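Side-chain contacts in uracil-DNA glycosylase (PDB 5X3G), which belongs to the uracil-DNA glycosylase family of DNA-repair proteins, alpha/beta folds built on a central four-stranded parallel sheet with helices around it: residues Glu26-Pro29 / Ile30-Ala34; Glu195-Glu198 / Ala199-Pro202; Ser64-Arg67 / Pro68-Arg72; His182-Ala185 / Trp186-Phe189. All coordinates share one frame; numbering follows the deposited sequence.

Contact 1 (Glu26-Pro29 / Ile30-Ala34)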
loop_
_atom_site.group_PDB
_atom_site.type_symbol
_atom_site.label_atom_id
_atom_site.label_comp_id
_atom_site.label_asym_id
_atom_site.label_seq_id
_atom_site.Cartn_x
_atom_site.Cartn_y
_atom_site.Cartn_z
ATOM N N GLU A 26 3.677 3.249 -20.001
ATOM C CA GLU A 26 4.744 2.291 -19.722
ATOM C C GLU A 26 4.263 1.110 -18.893
ATOM O O GLU A 26 4.897 0.049 -18.919
ATOM C CB GLU A 26 5.905 2.950 -18.976
ATOM C CG GLU A 26 6.752 3.911 -19.773
ATOM C CD GLU A 26 7.965 4.364 -18.985
ATOM O OE1 GLU A 26 8.183 3.829 -17.876
ATOM O OE2 GLU A 26 8.698 5.250 -19.468
ATOM N N TRP A 27 3.173 1.274 -18.146
ATOM C CA TRP A 27 2.647 0.199 -17.320
ATOM C C TRP A 27 1.871 -0.844 -18.111
ATOM O O TRP A 27 1.573 -1.909 -17.560
ATOM C CB TRP A 27 1.759 0.778 -16.220
ATOM C CG TRP A 27 2.534 1.190 -15.022
ATOM C CD1 TRP A 27 2.818 2.462 -14.618
ATOM C CD2 TRP A 27 3.156 0.319 -14.077
ATOM N NE1 TRP A 27 3.570 2.433 -13.469
ATOM C CE2 TRP A 27 3.792 1.128 -13.117
ATOM C CE3 TRP A 27 3.233 -1.071 -13.947
ATOM C CZ2 TRP A 27 4.494 0.595 -12.040
ATOM C CZ3 TRP A 27 3.930 -1.598 -12.881
ATOM C CH2 TRP A 27 4.552 -0.767 -11.941
ATOM N N GLU A 28 1.553 -0.577 -19.376
ATOM C CA GLU A 28 0.735 -1.517 -20.141
ATOM C C GLU A 28 1.342 -2.911 -20.290
ATOM O O GLU A 28 0.584 -3.890 -20.172
ATOM C CB GLU A 28 0.410 -0.919 -21.516
ATOM C CG GLU A 28 -0.682 0.136 -21.468
ATOM C CD GLU A 28 -1.198 0.516 -22.841
ATOM O OE1 GLU A 28 -0.957 -0.246 -23.802
ATOM O OE2 GLU A 28 -1.853 1.572 -22.957
ATOM N N PRO A 29 2.645 -3.088 -20.553
ATOM C CA PRO A 29 3.166 -4.462 -20.700
ATOM C C PRO A 29 2.976 -5.329 -19.468
ATOM O O PRO A 29 2.821 -6.549 -19.600
ATOM C CB PRO A 29 4.655 -4.240 -21.003
ATOM C CG PRO A 29 4.716 -2.889 -21.600
ATOM C CD PRO A 29 3.678 -2.088 -20.879
ATOM N N ILE A 30 2.983 -4.741 -18.275
ATOM C CA ILE A 30 2.833 -5.517 -17.048
ATOM C C ILE A 30 1.381 -5.552 -16.586
ATOM O O ILE A 30 0.892 -6.589 -16.130
ATOM C CB ILE A 30 3.754 -4.945 -15.951
ATOM C CG1 ILE A 30 5.214 -4.937 -16.411
ATOM C CG2 ILE A 30 3.621 -5.741 -14.662
ATOM C CD1 ILE A 30 6.165 -4.346 -15.391
ATOM N N LEU A 31 0.673 -4.433 -16.719
ATOM C CA LEU A 31 -0.623 -4.243 -16.078
ATOM C C LEU A 31 -1.783 -4.750 -16.926
ATOM O O LEU A 31 -2.741 -5.314 -16.384
ATOM C CB LEU A 31 -0.812 -2.759 -15.751
ATOM C CG LEU A 31 -1.689 -2.325 -14.582
ATOM C CD1 LEU A 31 -1.400 -3.166 -13.349
ATOM C CD2 LEU A 31 -1.436 -0.851 -14.293
ATOM N N LEU A 32 -1.727 -4.560 -18.246
ATOM C CA LEU A 32 -2.795 -5.068 -19.104
ATOM C C LEU A 32 -2.891 -6.589 -19.073
ATOM O O LEU A 32 -4.010 -7.107 -18.916
ATOM C CB LEU A 32 -2.616 -4.537 -20.532
ATOM C CG LEU A 32 -3.604 -3.460 -20.981
ATOM C CD1 LEU A 32 -3.653 -2.325 -19.971
ATOM C CD2 LEU A 32 -3.236 -2.936 -22.359
ATOM N N PRO A 33 -1.800 -7.358 -19.214
ATOM C CA PRO A 33 -1.924 -8.814 -19.015
ATOM C C PRO A 33 -2.518 -9.185 -17.668
ATOM O O PRO A 33 -3.478 -9.966 -17.609
ATOM C CB PRO A 33 -0.478 -9.303 -19.163
ATOM C CG PRO A 33 0.143 -8.325 -20.073
ATOM C CD PRO A 33 -0.453 -6.998 -19.700
ATOM N N ALA A 34 -1.976 -8.628 -16.581
ATOM C CA ALA A 34 -2.492 -8.915 -15.246
ATOM C C ALA A 34 -3.999 -8.697 -15.176
ATOM O O ALA A 34 -4.757 -9.610 -14.826
ATOM C CB ALA A 34 -1.768 -8.045 -14.216
#
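W27 and L31 meet twice, through backbone and side chain, on the buried side of this turn. The carbonyl O of W27 receives the N-H of L31 at 2.8 Å, and a second, weak bond comes to the same oxygen from I30 N at 3.2 Å. W27 CB also touches L31 CD2 at 4.1 Å, and the indole reaches on to I30 CD1, which it meets obliquely with W27 CZ3 4.3 Å away. All three side chains are buried: L193 of helix 179-196 packs on I30 and L31, F63 meets the indole edge-to-face, and W27 NE1 is hydrogen-bonded to the carbonyl O of L66 in the neighbouring loop. A short 3-10 turn at E26 and W27 leads into helix 28-35, and W27 O accordingly accepts both an i+3 (weak) and an i+4 N-H. The next step is regular, L32 N to E28 O at 3.1 Å, but P33 has no N-H to continue the series and the helix kinks there. The carbonyl O of P29 is met instead by ring carbon P33 CG at 3.2 Å. Between the buried and the solvent side, E28 and L32 run alongside each other in the same direction, both packing on L18 of helix 11-20. E28 CG stands anti to the carbonyl carbon (chi1 -77°) and the chain stays extended beyond it, which carries OE1 to 3.8 Å from L32 CD2. The solvent side begins at this partly exposed carboxylate, whose OE1 has a weak bond to Q15 NE2, and continues over the exposed ring of P29.

Contact 2 (Glu195-Glu198 / Ala199-Pro202)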
loop_
_atom_site.group_PDB
_atom_site.type_symbol
_atom_site.label_atom_id
_atom_site.label_comp_id
_atom_site.label_asym_id
_atom_site.label_seq_id
_atom_site.Cartn_x
_atom_site.Cartn_y
_atom_site.Cartn_z
ATOM N N GLU A 195 4.898 -11.947 -11.926
ATOM C CA GLU A 195 5.587 -12.470 -13.102
ATOM C C GLU A 195 6.221 -11.342 -13.907
ATOM O O GLU A 195 7.383 -11.432 -14.319
ATOM C CB GLU A 195 4.607 -13.267 -13.965
ATOM C CG GLU A 195 5.075 -13.518 -15.391
ATOM C CD GLU A 195 4.249 -14.576 -16.097
ATOM O OE1 GLU A 195 3.361 -15.170 -15.450
ATOM O OE2 GLU A 195 4.473 -14.798 -17.305
ATOM N N GLY A 196 5.475 -10.256 -14.118
ATOM C CA GLY A 196 5.990 -9.131 -14.880
ATOM C C GLY A 196 7.138 -8.393 -14.221
ATOM O O GLY A 196 7.924 -7.747 -14.921
ATOM N N PHE A 197 7.252 -8.469 -12.897
ATOM C CA PHE A 197 8.319 -7.796 -12.166
ATOM C C PHE A 197 9.562 -8.658 -11.989
ATOM O O PHE A 197 10.516 -8.210 -11.341
ATOM C CB PHE A 197 7.824 -7.352 -10.785
ATOM C CG PHE A 197 7.028 -6.083 -10.801
ATOM C CD1 PHE A 197 7.634 -4.873 -11.100
ATOM C CD2 PHE A 197 5.679 -6.093 -10.491
ATOM C CE1 PHE A 197 6.904 -3.703 -11.104
ATOM C CE2 PHE A 197 4.946 -4.926 -10.493
ATOM C CZ PHE A 197 5.559 -3.731 -10.798
ATOM N N GLU A 198 9.574 -9.874 -12.543
ATOM C CA GLU A 198 10.677 -10.800 -12.294
ATOM C C GLU A 198 12.016 -10.208 -12.722
ATOM O O GLU A 198 13.023 -10.361 -12.020
ATOM C CB GLU A 198 10.412 -12.124 -13.012
ATOM C CG GLU A 198 11.282 -13.296 -12.563
ATOM C CD GLU A 198 12.667 -13.277 -13.184
ATOM O OE1 GLU A 198 13.606 -13.821 -12.567
ATOM O OE2 GLU A 198 12.814 -12.713 -14.289
ATOM N N ALA A 199 12.051 -9.529 -13.870
ATOM C CA ALA A 199 13.300 -8.935 -14.337
ATOM C C ALA A 199 13.762 -7.815 -13.414
ATOM O O ALA A 199 14.959 -7.691 -13.129
ATOM C CB ALA A 199 13.136 -8.419 -15.766
ATOM N N TYR A 200 12.828 -6.992 -12.933
ATOM C CA TYR A 200 13.196 -5.863 -12.086
ATOM C C TYR A 200 13.644 -6.316 -10.702
ATOM O O TYR A 200 14.464 -5.645 -10.066
ATOM C CB TYR A 200 12.019 -4.895 -11.976
ATOM C CG TYR A 200 11.538 -4.357 -13.307
ATOM C CD1 TYR A 200 12.049 -3.175 -13.825
ATOM C CD2 TYR A 200 10.577 -5.035 -14.047
ATOM C CE1 TYR A 200 11.615 -2.679 -15.040
ATOM C CE2 TYR A 200 10.137 -4.547 -15.265
ATOM C CZ TYR A 200 10.659 -3.368 -15.756
ATOM O OH TYR A 200 10.225 -2.878 -16.966
ATOM N N GLY A 201 13.121 -7.442 -10.226
ATOM C CA GLY A 201 13.473 -7.996 -8.939
ATOM C C GLY A 201 13.257 -7.096 -7.732
ATOM O O GLY A 201 14.150 -6.952 -6.890
ATOM N N PRO A 202 12.074 -6.494 -7.593
ATOM C CA PRO A 202 11.795 -5.736 -6.371
ATOM C C PRO A 202 11.570 -6.679 -5.200
ATOM O O PRO A 202 11.204 -7.844 -5.363
ATOM C CB PRO A 202 10.522 -4.960 -6.716
ATOM C CG PRO A 202 9.824 -5.835 -7.679
ATOM C CD PRO A 202 10.902 -6.513 -8.489
#
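F197 and P202 meet where the chain doubles back after helix 179-196, their side chains crossing at about a right angle. Followed outward, the phenylalanine starts with CB against the proline ring, 3.9 Å from P202 CD. At F197 CG the partner becomes P202 CG, 4.2 Å away. With F197 CG anti to its own carbonyl carbon (chi1 -80°), the ring is directed past P202 toward Y200: F197 CD1 lies 4.2 Å from both P202 CG and Y200 CD2, the two aromatic rings set obliquely. The outer part of the ring leaves the turn and packs on V71 and I74, and CZ comes to W27 CH2. Y200 presents its own edge to the helix end: the carbonyl O of G196 lies in the ring plane, 3.9 Å from Y200 CD2. The turn is closed by G201 N to F197 O at 2.9 Å. G201 has positive phi and psi (57°, 50°), a left-handed helical conformation that turns the chain toward P202. The arrangement is the helix-to-strand turn of a beta-alpha-beta crossover, as a rule right-handed, in which helix 179-196 links parallel strands 164-168 and 203-207 with strand 73-77 between them.

Contact 3 (Ser64-Arg67 / Pro68-Arg72); sequences STLR and PNEVR
P68 opens the short 3-10 segment 68-70 directly after R67, with W27 and Y200 packed against it from outside the loop. N69 adds little: its CG sits between the backbone N and the carbonyl carbon (chi1 75°), which brings OD1 to a loose 4.0 Å from R67 CB. E70 carries the contact. Its backbone N gives a hydrogen bond to R67 O at 2.8 Å, closing the 3-10 turn. The side chain then folds back over the turn. E70 CB touches L66 CD2 at 3.9 Å, the chain runs on extended beside that of R67, and E70 OE1 receives the N-H of R67 at 2.7 Å with a nearly straight N-H...O angle of 167°. The oxygen is used on its anti side, with the N 31° out of the carboxylate plane. E70 thus makes one half of a capping-box-like arrangement, with R67 in the N-cap place; the reciprocal bond from the R67 side chain is absent. V71, buried, brings CG2 to 4.3 Å from L66 CD1. The backbone of R72 then bonds to G163 and T203, where strand 73-77 enters the sheet between its neighbours 164-168 and 203-207. The guanidinium of R67 forms its salt bridge with D24, while R67 NE remains 5.8 Å from E70 OE1. Within the contact E70 OE1 therefore acts through a backbone N-H and not through the guanidinium, and its charge would probably be eased by the N-terminal end of the short helical turn.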
loop_
_atom_site.group_PDB
_atom_site.type_symbol
_atom_site.label_atom_id
_atom_site.label_comp_id
_atom_site.label_asym_id
_atom_site.label_seq_id
_atom_site.Cartn_x
_atom_site.Cartn_y
_atom_site.Cartn_z
ATOM N N SER A 64 0.021 5.215 -10.239
ATOM C CA SER A 64 -0.198 6.501 -10.891
ATOM C C SER A 64 1.013 7.424 -10.842
ATOM O O SER A 64 0.967 8.505 -11.442
ATOM C CB SER A 64 -1.402 7.206 -10.262
ATOM O OG SER A 64 -1.184 7.463 -8.886
ATOM N N THR A 65 2.082 7.043 -10.149
ATOM C CA THR A 65 3.277 7.876 -10.098
ATOM C C THR A 65 4.509 7.060 -10.465
ATOM O O THR A 65 5.268 7.438 -11.365
ATOM C CB THR A 65 3.448 8.499 -8.713
ATOM O OG1 THR A 65 2.245 9.181 -8.344
ATOM C CG2 THR A 65 4.604 9.488 -8.718
ATOM N N LEU A 66 4.712 5.944 -9.770
ATOM C CA LEU A 66 5.824 5.057 -10.079
ATOM C C LEU A 66 5.712 4.523 -11.501
ATOM O O LEU A 66 4.620 4.209 -11.984
ATOM C CB LEU A 66 5.862 3.888 -9.093
ATOM C CG LEU A 66 6.299 4.137 -7.649
ATOM C CD1 LEU A 66 6.051 2.893 -6.814
ATOM C CD2 LEU A 66 7.764 4.534 -7.596
ATOM N N ARG A 67 6.841 4.434 -12.165
ATOM C CA ARG A 67 7.027 3.691 -13.397
ATOM C C ARG A 67 7.654 2.340 -13.075
ATOM O O ARG A 67 8.311 2.196 -12.040
ATOM C CB ARG A 67 7.917 4.475 -14.368
ATOM C CG ARG A 67 7.465 5.918 -14.528
ATOM C CD ARG A 67 6.124 5.995 -15.244
ATOM N NE ARG A 67 6.150 6.888 -16.398
ATOM C CZ ARG A 67 5.772 8.162 -16.353
ATOM N NH1 ARG A 67 5.337 8.682 -15.212
ATOM N NH2 ARG A 67 5.817 8.914 -17.444
ATOM N N PRO A 68 7.448 1.323 -13.921
ATOM C CA PRO A 68 7.865 -0.042 -13.544
ATOM C C PRO A 68 9.308 -0.169 -13.074
ATOM O O PRO A 68 9.574 -0.941 -12.143
ATOM C CB PRO A 68 7.616 -0.837 -14.831
ATOM C CG PRO A 68 6.491 -0.122 -15.487
ATOM C CD PRO A 68 6.710 1.337 -15.197
ATOM N N ASN A 69 10.248 0.566 -13.671
ATOM C CA ASN A 69 11.650 0.426 -13.294
ATOM C C ASN A 69 12.015 1.209 -12.041
ATOM O O ASN A 69 13.166 1.136 -11.601
ATOM C CB ASN A 69 12.563 0.848 -14.449
ATOM C CG ASN A 69 12.631 2.353 -14.624
ATOM O OD1 ASN A 69 11.660 3.065 -14.373
ATOM N ND2 ASN A 69 13.787 2.846 -15.054
ATOM N N GLU A 70 11.078 1.958 -11.461
ATOM C CA GLU A 70 11.307 2.653 -10.203
ATOM C C GLU A 70 10.822 1.857 -8.998
ATOM O O GLU A 70 11.057 2.273 -7.860
ATOM C CB GLU A 70 10.628 4.026 -10.228
ATOM C CG GLU A 70 10.897 4.823 -11.492
ATOM C CD GLU A 70 10.102 6.111 -11.545
ATOM O OE1 GLU A 70 8.875 6.060 -11.324
ATOM O OE2 GLU A 70 10.704 7.174 -11.803
ATOM N N VAL A 71 10.160 0.724 -9.222
ATOM C CA VAL A 71 9.673 -0.113 -8.130
ATOM C C VAL A 71 10.863 -0.844 -7.517
ATOM O O VAL A 71 11.476 -1.702 -8.158
ATOM C CB VAL A 71 8.603 -1.100 -8.607
ATOM C CG1 VAL A 71 8.128 -1.970 -7.446
ATOM C CG2 VAL A 71 7.435 -0.353 -9.230
ATOM N N ARG A 72 11.197 -0.499 -6.278
ATOM C CA ARG A 72 12.209 -1.216 -5.513
ATOM C C ARG A 72 11.605 -2.173 -4.498
ATOM O O ARG A 72 12.247 -3.166 -4.137
ATOM C CB ARG A 72 13.121 -0.225 -4.782
ATOM C CG ARG A 72 13.627 0.905 -5.661
ATOM C CD ARG A 72 14.414 1.920 -4.852
ATOM N NE ARG A 72 15.310 1.286 -3.887
ATOM C CZ ARG A 72 15.749 1.876 -2.779
ATOM N NH1 ARG A 72 15.373 3.115 -2.493
ATOM N NH2 ARG A 72 16.564 1.229 -1.958
#

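Contact 4 (His182-Ala185 / Trp186-Phe189)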
loop_
_atom_site.group_PDB
_atom_site.type_symbol
_atom_site.label_atom_id
_atom_site.label_comp_id
_atom_site.label_asym_id
_atom_site.label_seq_id
_atom_site.Cartn_x
_atom_site.Cartn_y
_atom_site.Cartn_z
ATOM N N HIS A 182 -13.200 -11.775 -3.395
ATOM C CA HIS A 182 -12.503 -10.790 -4.216
ATOM C C HIS A 182 -11.010 -11.080 -4.286
ATOM O O HIS A 182 -10.413 -11.028 -5.368
ATOM C CB HIS A 182 -12.756 -9.380 -3.682
ATOM C CG HIS A 182 -14.133 -8.864 -3.970
ATOM N ND1 HIS A 182 -14.603 -8.678 -5.251
ATOM C CD2 HIS A 182 -15.135 -8.487 -3.143
ATOM C CE1 HIS A 182 -15.839 -8.214 -5.201
ATOM N NE2 HIS A 182 -16.186 -8.090 -3.933
ATOM N N ILE A 183 -10.388 -11.393 -3.146
ATOM C CA ILE A 183 -8.968 -11.737 -3.140
ATOM C C ILE A 183 -8.709 -12.933 -4.049
ATOM O O ILE A 183 -7.741 -12.952 -4.825
ATOM C CB ILE A 183 -8.490 -11.997 -1.698
ATOM C CG1 ILE A 183 -8.432 -10.683 -0.915
ATOM C CG2 ILE A 183 -7.136 -12.695 -1.688
ATOM C CD1 ILE A 183 -8.653 -10.850 0.571
ATOM N N ARG A 184 -9.585 -13.939 -3.985
ATOM C CA ARG A 184 -9.445 -15.091 -4.870
ATOM C C ARG A 184 -9.585 -14.680 -6.331
ATOM O O ARG A 184 -8.855 -15.179 -7.196
ATOM C CB ARG A 184 -10.476 -16.154 -4.492
ATOM C CG ARG A 184 -10.404 -17.449 -5.278
ATOM C CD ARG A 184 -10.387 -18.619 -4.306
ATOM N NE ARG A 184 -10.706 -19.897 -4.935
ATOM C CZ ARG A 184 -10.260 -21.071 -4.502
ATOM N NH1 ARG A 184 -9.459 -21.133 -3.446
ATOM N NH2 ARG A 184 -10.610 -22.183 -5.129
ATOM N N ALA A 185 -10.497 -13.748 -6.622
ATOM C CA ALA A 185 -10.684 -13.297 -7.997
ATOM C C ALA A 185 -9.492 -12.488 -8.501
ATOM O O ALA A 185 -9.255 -12.430 -9.712
ATOM C CB ALA A 185 -11.966 -12.473 -8.110
ATOM N N TRP A 186 -8.739 -11.857 -7.602
ATOM C CA TRP A 186 -7.594 -11.036 -7.981
ATOM C C TRP A 186 -6.270 -11.783 -7.908
ATOM O O TRP A 186 -5.237 -11.225 -8.303
ATOM C CB TRP A 186 -7.523 -9.789 -7.095
ATOM C CG TRP A 186 -8.542 -8.753 -7.442
ATOM C CD1 TRP A 186 -9.812 -8.654 -6.958
ATOM C CD2 TRP A 186 -8.377 -7.666 -8.359
ATOM N NE1 TRP A 186 -10.450 -7.573 -7.515
ATOM C CE2 TRP A 186 -9.589 -6.949 -8.380
ATOM C CE3 TRP A 186 -7.322 -7.230 -9.165
ATOM C CZ2 TRP A 186 -9.775 -5.820 -9.173
ATOM C CZ3 TRP A 186 -7.508 -6.112 -9.954
ATOM C CH2 TRP A 186 -8.725 -5.417 -9.951
ATOM N N ARG A 187 -6.274 -13.023 -7.415
ATOM C CA ARG A 187 -5.022 -13.754 -7.243
ATOM C C ARG A 187 -4.285 -13.931 -8.568
ATOM O O ARG A 187 -3.058 -13.798 -8.628
ATOM C CB ARG A 187 -5.299 -15.105 -6.585
ATOM C CG ARG A 187 -4.069 -15.970 -6.420
ATOM C CD ARG A 187 -4.420 -17.232 -5.669
ATOM N NE ARG A 187 -5.096 -16.911 -4.415
ATOM C CZ ARG A 187 -6.054 -17.654 -3.872
ATOM N NH1 ARG A 187 -6.446 -18.769 -4.472
ATOM N NH2 ARG A 187 -6.621 -17.282 -2.733
ATOM N N ALA A 188 -5.016 -14.230 -9.647
ATOM C CA ALA A 188 -4.377 -14.352 -10.956
ATOM C C ALA A 188 -3.777 -13.028 -11.415
ATOM O O ALA A 188 -2.715 -13.013 -12.055
ATOM C CB ALA A 188 -5.380 -14.866 -11.989
ATOM N N PHE A 189 -4.445 -11.915 -11.100
ATOM C CA PHE A 189 -3.888 -10.598 -11.382
ATOM C C PHE A 189 -2.564 -10.402 -10.654
ATOM O O PHE A 189 -1.577 -9.944 -11.244
ATOM C CB PHE A 189 -4.895 -9.514 -10.984
ATOM C CG PHE A 189 -4.310 -8.127 -10.918
ATOM C CD1 PHE A 189 -4.284 -7.320 -12.043
ATOM C CD2 PHE A 189 -3.811 -7.621 -9.725
ATOM C CE1 PHE A 189 -3.753 -6.046 -11.987
ATOM C CE2 PHE A 189 -3.280 -6.348 -9.667
ATOM C CZ PHE A 189 -3.251 -5.556 -10.795
HETATM O O HOH W 1 -7.743 -15.236 -9.665
HETATM O O HOH W 2 -7.307 -12.012 -11.252
#
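W186 N bonds to H182 O at 2.9 Å and more weakly to I183 O, R187 N makes a long, weak bond to R184 O, and the helix kinks where A188 N and F189 N have no bond to the preceding turn. Two waters fill the break. The first donates to R184 O at 2.7 Å, and weakly to A185 O, while accepting from A188 N at 2.9 Å; the second joins A185 O to F189 N. On the inner side, W186 CG stands anti to the carbonyl carbon (chi1 -75°), which swings the indole back along the helix until CD1 is 2.9 Å from H182 O, close to the ring plane. That oxygen therefore meets both the backbone N and the ring edge of one residue. The far edge of the indole faces F189, with W186 CZ3 3.8 Å above the centre of the phenyl ring. Outside, R184 and R187 cross, their guanidinium planes 78° apart, with R187 NH1 3.9 Å from R184 CD. One face of the R187 guanidinium lies over R184 CA. R184 NH1 lies at the edge of that guanidinium, in its plane, and comes within 4.0 Å of R187 NH1 with no hydrogen bond between them, a repulsion probably eased by solvent. Inside, Y42 OH serves both H182 ND1 and W186 NE1, and T174 OG1 takes H182 NE2, so the buried ring nitrogens all have partners.

Contacts 1, 2 and 3 lie about 12 Å apart, centre to centre, and close on one another: W27 packs on F197 and P68, while Y200 and P202 rest on N69 and R72. Contacts 2 and 4 share helix 179-196, at its end and its middle, but do not touch; F189 brings contact 4 to A34 and L31. Each joins a buried set (W27, I30, L31; F197, P202; L66, P68, V71; H182, W186, F189) to an exposed one (P29; E198 to Y200; N69, E70; R184). Inward faces are mainly apolar, with buried ring nitrogens bonded in contacts 1 and 4. Outer sides differ: a carboxylate beside a leucine in 1, an exposed turn in 2, a backbone-capping carboxylate in 3, paired arginines and bridging waters in 4.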